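Local coordinates for putative efflux transporter (Bacteroides eggerthii, PDB 4L8J), which probably acts as the periplasmic membrane-fusion (adaptor) subunit of an efflux system, as in other members of the HlyD family, at residues V35-R40 and Q60-I65; T141-N146 and I156-N161. All blocks are in the same frame, centred on the assembly; numbering follows the deposited sequence.

Contact 1 of 2, residues V35-R40 and Q60-I65; sequences VKLAFR and QLIAAI
Phe39 reaches across to the strand 61-65 and meets three of its residues with one ring. CG2 of Ile65 sits over the centre of one face, 3.7 Å from the centroid of the Phe39 ring and only 12° off the normal, a CH-pi contact. The far end of the ring runs up against Ala63: Phe39 CZ lies 3.6 Å from Ala63 CB. The amide N of Ala64 stands at the ring edge, 3.7 Å from Phe39 CZ. On Ile65, CG1 lies between backbone N and carbonyl carbon (chi1 61°), which leaves CG2 beside the N and over the ring. Further along, Leu37 CD1 touches Ile62 CG1 at 3.9 Å, the two side chains crossing at about a right angle. An alanine in place of Phe39 would probably open a gap beneath Ile65 CG2 and leave Ala63 CB without its aromatic neighbour. Leu131 and Ile45 also pack on Phe39. A classic beta bulge, with Ile62 and Ala63 both facing Leu131, puts both side chains on the side of 35-40, Ile62 against Leu37 and Ala63 against Phe39. No hydrogen bond joins the segments: two sheets meet through their side chains, as in the sandwich of the barrel-sandwich (lipoyl-like) domain of HlyD-type adaptors.

Contact 2 of 2, residues T141-N146 and I156-N161; sequences TRLVEN and IVRLVN
Thr141-Arg142 and Val157-Arg158 run antiparallel, with Thr141 and Arg158 as a hydrogen-bonded pair and Arg142 and Val157 as the next, non-hydrogen-bonded one. They are neighbouring strands in one sheet of the barrel-sandwich domain. Arg158 N gives a 2.9 Å bond to Thr141 O; the return bond from Thr141 N to Arg158 O is weak at 3.4 Å. Beyond the paired residues, where 141-146 has passed from strand into loop, Leu143 N still bonds to Ile156 O (2.9 Å).

On the face carrying Thr141 and Arg158, the two side chains lie side by side and point the same way, the aliphatic part of Arg158 packing beside Thr141 with Arg158 CD 3.9 Å from Thr141 OG1. Val157 and Arg142 share the other face in a loose van der Waals contact, Val157 CG1 coming within 4.1 Å of Arg142 CA. The guanidinium of Arg142 turns elsewhere: NH1 bonds to Val50 O and NH2 to a glycerol, probably from the crystallisation liquor. Val144 folds down beside Ile156, Val144 CG2 to Ile156 CG2 at 3.6 Å, and both side chains also pack on Ile45. Back on the face of Thr141 and Arg158, the Arg158 chain is extended from CG to NE, which carries NE out to Leu143; the leucine crosses it at about a right angle, and Leu143 CD2 covers one face of the guanidinium, 3.6 Å from Arg158 NE.

Overall arrangement
Contact 1 closes before contact 2 opens along the chain, yet their centres lie only about 8 Å apart. Strands 34-38 and 155-161 are neighbours in one four-stranded sheet, joined by probable hydrogen bonds from Leu37 N to Val157 O and from Ile156 N to Leu37 O. Contact 2 adds strand 137-142 to the other side of 155-161, whereas contact 1 bridges to the second sheet, which holds strand 61-65. Ile156 and Val157 link the two: Ile156 packs on Phe39 and Val157 on Ile62. The helical hairpin 68-95/102-127 is inserted in the sequence between contacts 1 and 2, and segments from before and after it together build the two sheets of the domain.

Contact 1 of 2, residues V35-R40 and Q60-I65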
loop_
_atom_site.group_PDB
_atom_site.type_symbol
_atom_site.label_atom_id
_atom_site.label_comp_id
_atom_site.label_asym_id
_atom_site.label_seq_id
_atom_site.Cartn_x
_atom_site.Cartn_y
_atom_site.Cartn_z
ATOM N N VAL A 35 43.557 37.082 -5.129
ATOM C CA VAL A 35 44.869 36.918 -5.739
ATOM C C VAL A 35 45.517 38.300 -5.836
ATOM O O VAL A 35 44.916 39.238 -6.374
ATOM C CB VAL A 35 44.779 36.197 -7.099
ATOM C CG1 VAL A 35 46.156 36.045 -7.736
ATOM C CG2 VAL A 35 44.105 34.834 -6.939
ATOM N N LYS A 36 46.708 38.434 -5.235
ATOM C CA LYS A 36 47.486 39.665 -5.255
ATOM C C LYS A 36 48.234 39.701 -6.576
ATOM O O LYS A 36 48.953 38.754 -6.894
ATOM C CB LYS A 36 48.442 39.728 -4.055
ATOM C CG LYS A 36 49.030 41.119 -3.797
ATOM C CD LYS A 36 50.322 41.074 -2.971
ATOM C CE LYS A 36 51.528 40.684 -3.791
ATOM N NZ LYS A 36 52.684 40.325 -2.932
ATOM N N LEU A 37 47.965 40.717 -7.397
ATOM C CA LEU A 37 48.609 40.861 -8.700
ATOM C C LEU A 37 49.787 41.761 -8.570
ATOM O O LEU A 37 49.712 42.786 -7.901
ATOM C CB LEU A 37 47.651 41.404 -9.767
ATOM C CG LEU A 37 46.615 40.449 -10.336
ATOM C CD1 LEU A 37 45.947 41.071 -11.545
ATOM C CD2 LEU A 37 47.245 39.114 -10.731
ATOM N N ALA A 38 50.896 41.377 -9.183
ATOM C CA ALA A 38 52.094 42.192 -9.102
ATOM C C ALA A 38 52.898 42.100 -10.375
ATOM O O ALA A 38 52.802 41.094 -11.092
ATOM C CB ALA A 38 52.937 41.737 -7.923
ATOM N N PHE A 39 53.682 43.153 -10.660
ATOM C CA PHE A 39 54.592 43.174 -11.808
ATOM C C PHE A 39 55.771 42.215 -11.533
ATOM O O PHE A 39 56.109 41.970 -10.365
ATOM C CB PHE A 39 55.116 44.605 -12.076
ATOM C CG PHE A 39 54.146 45.555 -12.737
ATOM C CD1 PHE A 39 54.075 45.651 -14.121
ATOM C CD2 PHE A 39 53.336 46.387 -11.976
ATOM C CE1 PHE A 39 53.196 46.552 -14.734
ATOM C CE2 PHE A 39 52.460 47.294 -12.588
ATOM C CZ PHE A 39 52.388 47.358 -13.965
ATOM N N ARG A 40 56.377 41.659 -12.591
ATOM C CA ARG A 40 57.534 40.781 -12.421
ATOM C C ARG A 40 58.826 41.616 -12.594
ATOM O O ARG A 40 59.937 41.089 -12.475
ATOM C CB ARG A 40 57.480 39.588 -13.396
ATOM C CG ARG A 40 56.309 38.629 -13.118
ATOM C CD ARG A 40 56.190 37.559 -14.185
ATOM N NE ARG A 40 54.922 36.832 -14.073
ATOM C CZ ARG A 40 54.376 36.108 -15.049
ATOM N NH1 ARG A 40 54.975 36.011 -16.231
ATOM N NH2 ARG A 40 53.219 35.487 -14.853
ATOM N N GLN A 60 43.110 41.142 -19.979
ATOM C CA GLN A 60 42.833 42.586 -19.925
ATOM C C GLN A 60 43.930 43.325 -19.152
ATOM O O GLN A 60 44.448 42.787 -18.171
ATOM C CB GLN A 60 41.475 42.842 -19.285
ATOM C CG GLN A 60 40.993 44.290 -19.365
ATOM C CD GLN A 60 39.561 44.446 -18.958
ATOM O OE1 GLN A 60 38.772 43.496 -18.958
ATOM N NE2 GLN A 60 39.171 45.671 -18.685
ATOM N N LEU A 61 44.272 44.556 -19.592
ATOM C CA LEU A 61 45.302 45.357 -18.939
ATOM C C LEU A 61 44.849 45.811 -17.540
ATOM O O LEU A 61 43.746 46.298 -17.374
ATOM C CB LEU A 61 45.681 46.585 -19.813
ATOM C CG LEU A 61 46.827 47.484 -19.323
ATOM C CD1 LEU A 61 48.157 46.746 -19.308
ATOM C CD2 LEU A 61 46.953 48.707 -20.191
ATOM N N ILE A 62 45.704 45.602 -16.539
ATOM C CA ILE A 62 45.472 46.041 -15.153
ATOM C C ILE A 62 46.283 47.291 -14.897
ATOM O O ILE A 62 45.784 48.255 -14.319
ATOM C CB ILE A 62 45.866 44.919 -14.135
ATOM C CG1 ILE A 62 45.005 43.644 -14.318
ATOM C CG2 ILE A 62 45.815 45.471 -12.678
ATOM C CD1 ILE A 62 43.537 43.830 -13.958
ATOM N N ALA A 63 47.566 47.255 -15.305
ATOM C CA ALA A 63 48.492 48.358 -15.077
ATOM C C ALA A 63 49.679 48.239 -15.999
ATOM O O ALA A 63 49.969 47.149 -16.475
ATOM C CB ALA A 63 48.960 48.377 -13.619
ATOM N N ALA A 64 50.354 49.360 -16.270
ATOM C CA ALA A 64 51.570 49.348 -17.088
ATOM C C ALA A 64 52.608 50.245 -16.472
ATOM O O ALA A 64 52.264 51.300 -15.941
ATOM C CB ALA A 64 51.276 49.797 -18.517
ATOM N N ILE A 65 53.886 49.824 -16.522
ATOM C CA ILE A 65 55.009 50.653 -16.047
ATOM C C ILE A 65 55.648 51.301 -17.272
ATOM O O ILE A 65 55.463 50.796 -18.388
ATOM C CB ILE A 65 56.051 49.898 -15.161
ATOM C CG1 ILE A 65 56.728 48.745 -15.911
ATOM C CG2 ILE A 65 55.454 49.435 -13.825
ATOM C CD1 ILE A 65 58.197 48.532 -15.559
#

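Contact 2 of 2, residues T141-N146 and I156-N161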
loop_
_atom_site.group_PDB
_atom_site.type_symbol
_atom_site.label_atom_id
_atom_site.label_comp_id
_atom_site.label_asym_id
_atom_site.label_seq_id
_atom_site.Cartn_x
_atom_site.Cartn_y
_atom_site.Cartn_z
ATOM N N THR A 141 40.429 45.386 -4.720
ATOM C CA THR A 141 41.156 46.536 -4.184
ATOM C C THR A 141 42.256 47.009 -5.136
ATOM O O THR A 141 42.973 46.200 -5.720
ATOM C CB THR A 141 41.786 46.191 -2.791
ATOM O OG1 THR A 141 40.866 45.458 -1.985
ATOM C CG2 THR A 141 42.250 47.423 -2.020
ATOM N N ARG A 142 42.402 48.323 -5.238
ATOM C CA ARG A 142 43.460 49.011 -5.953
ATOM C C ARG A 142 44.480 49.448 -4.896
ATOM O O ARG A 142 44.160 50.296 -4.051
ATOM C CB ARG A 142 42.878 50.195 -6.720
ATOM C CG ARG A 142 43.719 50.623 -7.884
ATOM C CD ARG A 142 42.848 51.367 -8.847
ATOM N NE ARG A 142 43.053 52.797 -8.712
ATOM C CZ ARG A 142 42.977 53.657 -9.719
ATOM N NH1 ARG A 142 42.651 53.238 -10.936
ATOM N NH2 ARG A 142 43.207 54.940 -9.515
ATOM N N LEU A 143 45.680 48.830 -4.908
ATOM C CA LEU A 143 46.714 49.025 -3.880
ATOM C C LEU A 143 47.727 50.125 -4.165
ATOM O O LEU A 143 48.478 50.514 -3.259
ATOM C CB LEU A 143 47.468 47.702 -3.669
ATOM C CG LEU A 143 46.608 46.505 -3.270
ATOM C CD1 LEU A 143 47.391 45.223 -3.382
ATOM C CD2 LEU A 143 46.027 46.673 -1.866
ATOM N N VAL A 144 47.775 50.619 -5.405
ATOM C CA VAL A 144 48.737 51.640 -5.811
ATOM C C VAL A 144 48.019 52.762 -6.543
ATOM O O VAL A 144 46.835 52.647 -6.828
ATOM C CB VAL A 144 49.872 51.019 -6.696
ATOM C CG1 VAL A 144 50.851 50.202 -5.858
ATOM C CG2 VAL A 144 49.287 50.160 -7.818
ATOM N N GLU A 145 48.755 53.824 -6.868
ATOM C CA GLU A 145 48.290 54.994 -7.609
ATOM C C GLU A 145 49.051 55.112 -8.910
ATOM O O GLU A 145 50.164 54.592 -9.006
ATOM C CB GLU A 145 48.497 56.280 -6.775
ATOM C CG GLU A 145 47.557 56.422 -5.594
ATOM C CD GLU A 145 46.403 57.372 -5.838
ATOM O OE1 GLU A 145 46.661 58.560 -6.143
ATOM O OE2 GLU A 145 45.237 56.929 -5.709
ATOM N N ASN A 146 48.500 55.845 -9.894
ATOM C CA ASN A 146 49.214 56.056 -11.149
ATOM C C ASN A 146 50.406 56.990 -10.901
ATOM O O ASN A 146 50.369 57.785 -9.967
ATOM C CB ASN A 146 48.291 56.586 -12.245
ATOM C CG ASN A 146 48.864 56.443 -13.641
ATOM O OD1 ASN A 146 49.904 55.823 -13.836
ATOM N ND2 ASN A 146 48.191 56.994 -14.652
ATOM N N ILE A 156 49.656 45.262 -6.722
ATOM C CA ILE A 156 49.121 46.348 -7.547
ATOM C C ILE A 156 47.596 46.401 -7.319
ATOM O O ILE A 156 47.054 47.462 -7.025
ATOM C CB ILE A 156 49.539 46.180 -9.031
ATOM C CG1 ILE A 156 51.096 46.110 -9.202
ATOM C CG2 ILE A 156 48.895 47.236 -9.941
ATOM C CD1 ILE A 156 51.955 47.335 -8.781
ATOM N N VAL A 157 46.927 45.250 -7.451
ATOM C CA VAL A 157 45.507 45.067 -7.199
ATOM C C VAL A 157 45.276 43.683 -6.574
ATOM O O VAL A 157 46.113 42.784 -6.717
ATOM C CB VAL A 157 44.575 45.241 -8.450
ATOM C CG1 VAL A 157 44.623 46.648 -9.047
ATOM C CG2 VAL A 157 44.786 44.143 -9.503
ATOM N N ARG A 158 44.102 43.516 -5.945
ATOM C CA ARG A 158 43.582 42.263 -5.400
ATOM C C ARG A 158 42.426 41.904 -6.298
ATOM O O ARG A 158 41.482 42.676 -6.398
ATOM C CB ARG A 158 43.172 42.408 -3.916
ATOM C CG ARG A 158 44.359 42.781 -3.029
ATOM C CD ARG A 158 43.982 43.167 -1.616
ATOM N NE ARG A 158 45.185 43.339 -0.800
ATOM C CZ ARG A 158 45.185 43.517 0.517
ATOM N NH1 ARG A 158 44.041 43.539 1.190
ATOM N NH2 ARG A 158 46.330 43.665 1.172
ATOM N N LEU A 159 42.570 40.817 -7.055
ATOM C CA LEU A 159 41.606 40.325 -8.024
ATOM C C LEU A 159 40.927 39.035 -7.498
ATOM O O LEU A 159 41.629 38.068 -7.171
ATOM C CB LEU A 159 42.347 40.046 -9.357
ATOM C CG LEU A 159 41.517 39.484 -10.533
ATOM C CD1 LEU A 159 40.612 40.539 -11.134
ATOM C CD2 LEU A 159 42.407 38.904 -11.614
ATOM N N VAL A 160 39.579 39.017 -7.426
ATOM C CA VAL A 160 38.868 37.818 -6.977
ATOM C C VAL A 160 38.322 37.097 -8.218
ATOM O O VAL A 160 37.730 37.741 -9.096
ATOM C CB VAL A 160 37.784 38.066 -5.875
ATOM C CG1 VAL A 160 38.410 38.649 -4.608
ATOM C CG2 VAL A 160 36.662 38.960 -6.354
ATOM N N ASN A 161 38.598 35.771 -8.321
ATOM C CA ASN A 161 38.164 34.924 -9.419
ATOM C C ASN A 161 36.646 34.786 -9.379
ATOM O O ASN A 161 36.101 34.382 -8.349
ATOM C CB ASN A 161 38.848 33.540 -9.333
ATOM C CG ASN A 161 38.765 32.728 -10.597
ATOM O OD1 ASN A 161 37.715 32.614 -11.229
ATOM N ND2 ASN A 161 39.883 32.148 -11.010
#